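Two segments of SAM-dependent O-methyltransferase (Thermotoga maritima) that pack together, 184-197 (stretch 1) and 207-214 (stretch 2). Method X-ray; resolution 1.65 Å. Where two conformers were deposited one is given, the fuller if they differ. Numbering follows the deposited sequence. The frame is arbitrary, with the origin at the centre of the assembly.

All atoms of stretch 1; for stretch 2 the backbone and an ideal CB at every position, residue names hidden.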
# COMPACT_ATOMS: atom_id res chain seq x y z
N ALA A 184 24.41 -18.20 4.41
CA ALA A 184 23.47 -17.13 4.77
C ALA A 184 23.12 -17.24 6.25
O ALA A 184 23.32 -18.30 6.86
CB ALA A 184 22.23 -17.20 3.95
N LEU A 185 22.58 -16.16 6.79
CA LEU A 185 22.28 -16.07 8.19
C LEU A 185 21.04 -15.23 8.36
O LEU A 185 20.94 -14.13 7.82
CB LEU A 185 23.47 -15.48 8.95
CG LEU A 185 23.39 -15.49 10.48
CD1 LEU A 185 24.77 -15.54 11.06
CD2 LEU A 185 22.60 -14.29 10.99
N PHE A 186 20.11 -15.74 9.14
CA PHE A 186 18.90 -14.99 9.51
C PHE A 186 18.90 -14.75 11.02
O PHE A 186 19.06 -15.69 11.83
CB PHE A 186 17.63 -15.75 9.16
CG PHE A 186 16.39 -15.00 9.51
CD1 PHE A 186 16.05 -13.84 8.78
CD2 PHE A 186 15.59 -15.38 10.56
CE1 PHE A 186 14.91 -13.10 9.12
CE2 PHE A 186 14.43 -14.66 10.89
CZ PHE A 186 14.11 -13.51 10.18
N LEU A 187 18.67 -13.49 11.38
CA LEU A 187 18.76 -13.04 12.75
C LEU A 187 17.41 -12.47 13.16
O LEU A 187 16.88 -11.58 12.49
CB LEU A 187 19.80 -11.96 12.86
CG LEU A 187 20.02 -11.35 14.26
CD1 LEU A 187 20.56 -12.34 15.25
CD2 LEU A 187 20.97 -10.15 14.10
N ASP A 188 16.85 -12.98 14.27
CA ASP A 188 15.60 -12.47 14.77
C ASP A 188 15.70 -12.51 16.29
O ASP A 188 15.49 -13.56 16.92
CB ASP A 188 14.46 -13.32 14.29
CG ASP A 188 13.10 -12.75 14.65
OD1 ASP A 188 13.00 -11.75 15.37
OD2 ASP A 188 12.05 -13.32 14.27
N VAL A 189 16.05 -11.37 16.86
CA VAL A 189 16.30 -11.21 18.31
C VAL A 189 15.79 -9.83 18.67
O VAL A 189 15.55 -9.01 17.78
CB VAL A 189 17.79 -11.33 18.67
CG1 VAL A 189 18.34 -12.72 18.34
CG2 VAL A 189 18.60 -10.30 17.95
N PRO A 190 15.58 -9.54 19.95
CA PRO A 190 15.08 -8.20 20.29
C PRO A 190 16.05 -7.06 19.95
O PRO A 190 15.64 -5.90 19.77
CB PRO A 190 14.87 -8.30 21.82
CG PRO A 190 14.81 -9.77 22.12
CD PRO A 190 15.72 -10.41 21.12
N ASP A 191 17.35 -7.36 19.89
CA ASP A 191 18.38 -6.35 19.83
C ASP A 191 19.46 -6.73 18.83
O ASP A 191 20.61 -7.00 19.19
CB ASP A 191 18.97 -6.09 21.22
CG ASP A 191 19.53 -7.34 21.87
OD1 ASP A 191 19.03 -8.45 21.61
OD2 ASP A 191 20.50 -7.26 22.67
N PRO A 192 19.07 -6.82 17.55
CA PRO A 192 19.98 -7.33 16.53
C PRO A 192 21.32 -6.59 16.41
O PRO A 192 22.33 -7.21 16.13
CB PRO A 192 19.15 -7.24 15.23
CG PRO A 192 18.08 -6.20 15.56
CD PRO A 192 17.73 -6.49 16.99
N TRP A 193 21.34 -5.28 16.69
CA TRP A 193 22.58 -4.49 16.66
C TRP A 193 23.69 -5.05 17.58
O TRP A 193 24.89 -4.86 17.33
CB TRP A 193 22.29 -3.02 16.99
CG TRP A 193 21.50 -2.86 18.21
CD1 TRP A 193 21.99 -2.72 19.48
CD2 TRP A 193 20.07 -2.81 18.32
NE1 TRP A 193 20.95 -2.63 20.37
CE2 TRP A 193 19.76 -2.68 19.69
CE3 TRP A 193 19.01 -2.91 17.41
CZ2 TRP A 193 18.45 -2.62 20.16
CZ3 TRP A 193 17.71 -2.84 17.87
CH2 TRP A 193 17.43 -2.70 19.25
N ASN A 194 23.31 -5.76 18.63
CA ASN A 194 24.29 -6.35 19.53
C ASN A 194 24.93 -7.65 19.02
O ASN A 194 25.83 -8.18 19.68
CB ASN A 194 23.66 -6.58 20.90
CG ASN A 194 23.44 -5.28 21.65
OD1 ASN A 194 24.19 -4.32 21.48
ND2 ASN A 194 22.40 -5.24 22.45
N TYR A 195 24.47 -8.17 17.88
CA TYR A 195 24.97 -9.44 17.35
C TYR A 195 25.55 -9.38 15.94
O TYR A 195 26.06 -10.39 15.44
CB TYR A 195 23.86 -10.46 17.43
CG TYR A 195 23.41 -10.66 18.86
CD1 TYR A 195 22.27 -10.04 19.35
CD2 TYR A 195 24.18 -11.42 19.73
CE1 TYR A 195 21.87 -10.21 20.64
CE2 TYR A 195 23.80 -11.58 21.04
CZ TYR A 195 22.64 -10.98 21.49
OH TYR A 195 22.28 -11.16 22.82
N ILE A 196 25.52 -8.21 15.32
CA ILE A 196 25.93 -8.08 13.91
C ILE A 196 27.40 -8.47 13.70
O ILE A 196 27.72 -9.11 12.70
CB ILE A 196 25.69 -6.66 13.38
CG1 ILE A 196 24.23 -6.23 13.51
CG2 ILE A 196 26.13 -6.55 11.92
CD1 ILE A 196 23.26 -7.13 12.90
N ASP A 197 28.29 -8.11 14.62
CA ASP A 197 29.70 -8.52 14.50
C ASP A 197 29.85 -10.04 14.42
O ASP A 197 30.55 -10.56 13.56
CB ASP A 197 30.58 -7.92 15.60
CG ASP A 197 30.15 -8.30 17.00
OD1 ASP A 197 28.99 -8.73 17.26
OD2 ASP A 197 30.97 -8.15 17.93
N UNK A 207 28.55 -13.92 1.49
CA UNK A 207 27.40 -14.52 2.19
C UNK A 207 26.32 -13.46 2.46
O UNK A 207 26.58 -12.25 2.52
CB UNK A 207 27.85 -15.16 3.50
N UNK A 208 25.11 -13.94 2.68
CA UNK A 208 23.97 -13.05 2.78
C UNK A 208 23.36 -13.08 4.18
O UNK A 208 23.17 -14.12 4.81
CB UNK A 208 22.92 -13.43 1.74
N UNK A 209 23.03 -11.88 4.64
CA UNK A 209 22.50 -11.62 5.96
C UNK A 209 21.08 -11.05 5.84
O UNK A 209 20.84 -10.18 4.99
CB UNK A 209 23.41 -10.66 6.73
N UNK A 210 20.16 -11.48 6.70
CA UNK A 210 18.85 -10.82 6.84
C UNK A 210 18.46 -10.75 8.29
O UNK A 210 18.81 -11.63 9.07
CB UNK A 210 17.77 -11.55 6.04
N UNK A 211 17.72 -9.71 8.66
CA UNK A 211 17.11 -9.61 9.98
C UNK A 211 15.73 -8.92 9.83
O UNK A 211 15.40 -8.35 8.76
CB UNK A 211 18.02 -8.84 10.94
N UNK A 212 14.91 -9.04 10.85
CA UNK A 212 13.60 -8.38 10.87
C UNK A 212 13.53 -7.50 12.10
O UNK A 212 14.08 -7.85 13.17
CB UNK A 212 12.46 -9.40 10.86
N UNK A 213 12.91 -6.33 11.95
CA UNK A 213 12.75 -5.36 13.01
C UNK A 213 11.29 -4.91 13.02
O UNK A 213 10.73 -4.59 11.99
CB UNK A 213 13.70 -4.18 12.83
N UNK A 214 10.64 -4.90 14.18
CA UNK A 214 9.28 -4.44 14.27
C UNK A 214 9.07 -2.93 14.19
O UNK A 214 7.96 -2.53 13.84
CB UNK A 214 8.69 -4.95 15.58

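Residues 207-213 form a strand parallel to 184-187, the two axes 4.7 Å apart at closest approach, and the side chains of 208-211 alternate between the face holding A184 and F186 and the face holding L185 and L187.

Position 207 precedes the paired register. Its ideal CB lies 4.7 Å from A184 N, and phi/psi of -70/159 are open to many residues; the deposited one is G207, which adds no side-chain contact.

At 208 the ideal CB lies 4.4 Å from A184 CB, on the A184 face. A methyl neighbour asks for little, so small or long residues would suit. R208 is found: its CB meets A184 CB at 4.4 Å while its end leads away, and its carbonyl accepts from L185 N (R208 O to L185 N, 2.9 Å).

Position 209 points to the other face, where L185, L187 and I196 present aliphatic carbons. A large apolar side chain is called for, aromatic or long aliphatic. F209, with chi1 t, reaches all three: its CZ lies 3.5 Å from I196 CD1 and 4.0 Å from L187 CD2, which sits at the ring edge, and its CD2 is 4.1 Å from L185 CD2.

At 210 the ideal CB is already 4.0 Å from F186 CD1, which favours a small residue such as alanine, glycine or serine. A210 rests its CB on that carbon. Its backbone does more, giving A210 N to L185 O (3.0 Å) and taking L187 N on A210 O (3.0 Å), both hydrogen bonds.

Position 211 brings its ideal CB to 3.3 Å from L187 O, with P192 CB 4.7 Å away. A backbone carbonyl beside an apolar ring suits a short donor such as serine or threonine. T211 uses chi1 t to donate from OG1 to L187 O at 2.7 Å. T211 OG1 also lies 2.9 Å from the O of water 2, which accepts from V189 N (3.0 Å from its O).

The CB of 212 points toward stretch 1, with F186 CZ 4.5 Å and D188 CG 5.1 Å away. A medium aliphatic fits the ring, while a polar or basic group could address the carboxylate. V212 takes the apolar option: CG1 meets the ring edge at F186 CZ (3.9 Å), and CG2 lies 3.5 Å from D188 CG.

At 213 CB points sideways, with nothing of stretch 1 within 5.5 Å of the ideal CB, so stretch 1 sets little limit on the choice. C213 sends SG to 4.2 Å from P192 CG.

Position 214 is out of reach and unconstrained by stretch 1; it is P214.

Stretch 2, residues 207-214: GRFATVCP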
# COMPACT_ATOMS: atom_id res chain seq x y z
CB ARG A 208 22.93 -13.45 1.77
CG ARG A 208 23.43 -13.37 0.34
CD ARG A 208 22.46 -13.87 -0.72
NE ARG A 208 22.94 -13.45 -2.06
CZ ARG A 208 23.80 -14.14 -2.78
NH1 ARG A 208 24.30 -15.28 -2.32
NH2 ARG A 208 24.19 -13.70 -3.97
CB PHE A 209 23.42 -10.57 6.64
CG PHE A 209 22.86 -10.00 7.92
CD1 PHE A 209 22.08 -8.84 7.93
CD2 PHE A 209 23.01 -10.68 9.12
CE1 PHE A 209 21.54 -8.34 9.12
CE2 PHE A 209 22.50 -10.17 10.32
CZ PHE A 209 21.75 -9.00 10.30
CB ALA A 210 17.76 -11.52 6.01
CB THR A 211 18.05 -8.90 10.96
OG1 THR A 211 17.55 -9.00 12.33
CG2 THR A 211 18.16 -7.41 10.71
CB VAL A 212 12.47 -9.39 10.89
CG1 VAL A 212 12.36 -10.10 9.53
CG2 VAL A 212 12.64 -10.43 12.05
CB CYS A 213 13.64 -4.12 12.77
SG CYS A 213 15.41 -4.42 12.91
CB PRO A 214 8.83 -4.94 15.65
CG PRO A 214 10.01 -5.04 16.44
CD PRO A 214 11.11 -5.44 15.46
O HOH W 1 12.24 -8.95 15.93
O HOH W 2 16.16 -9.10 14.84
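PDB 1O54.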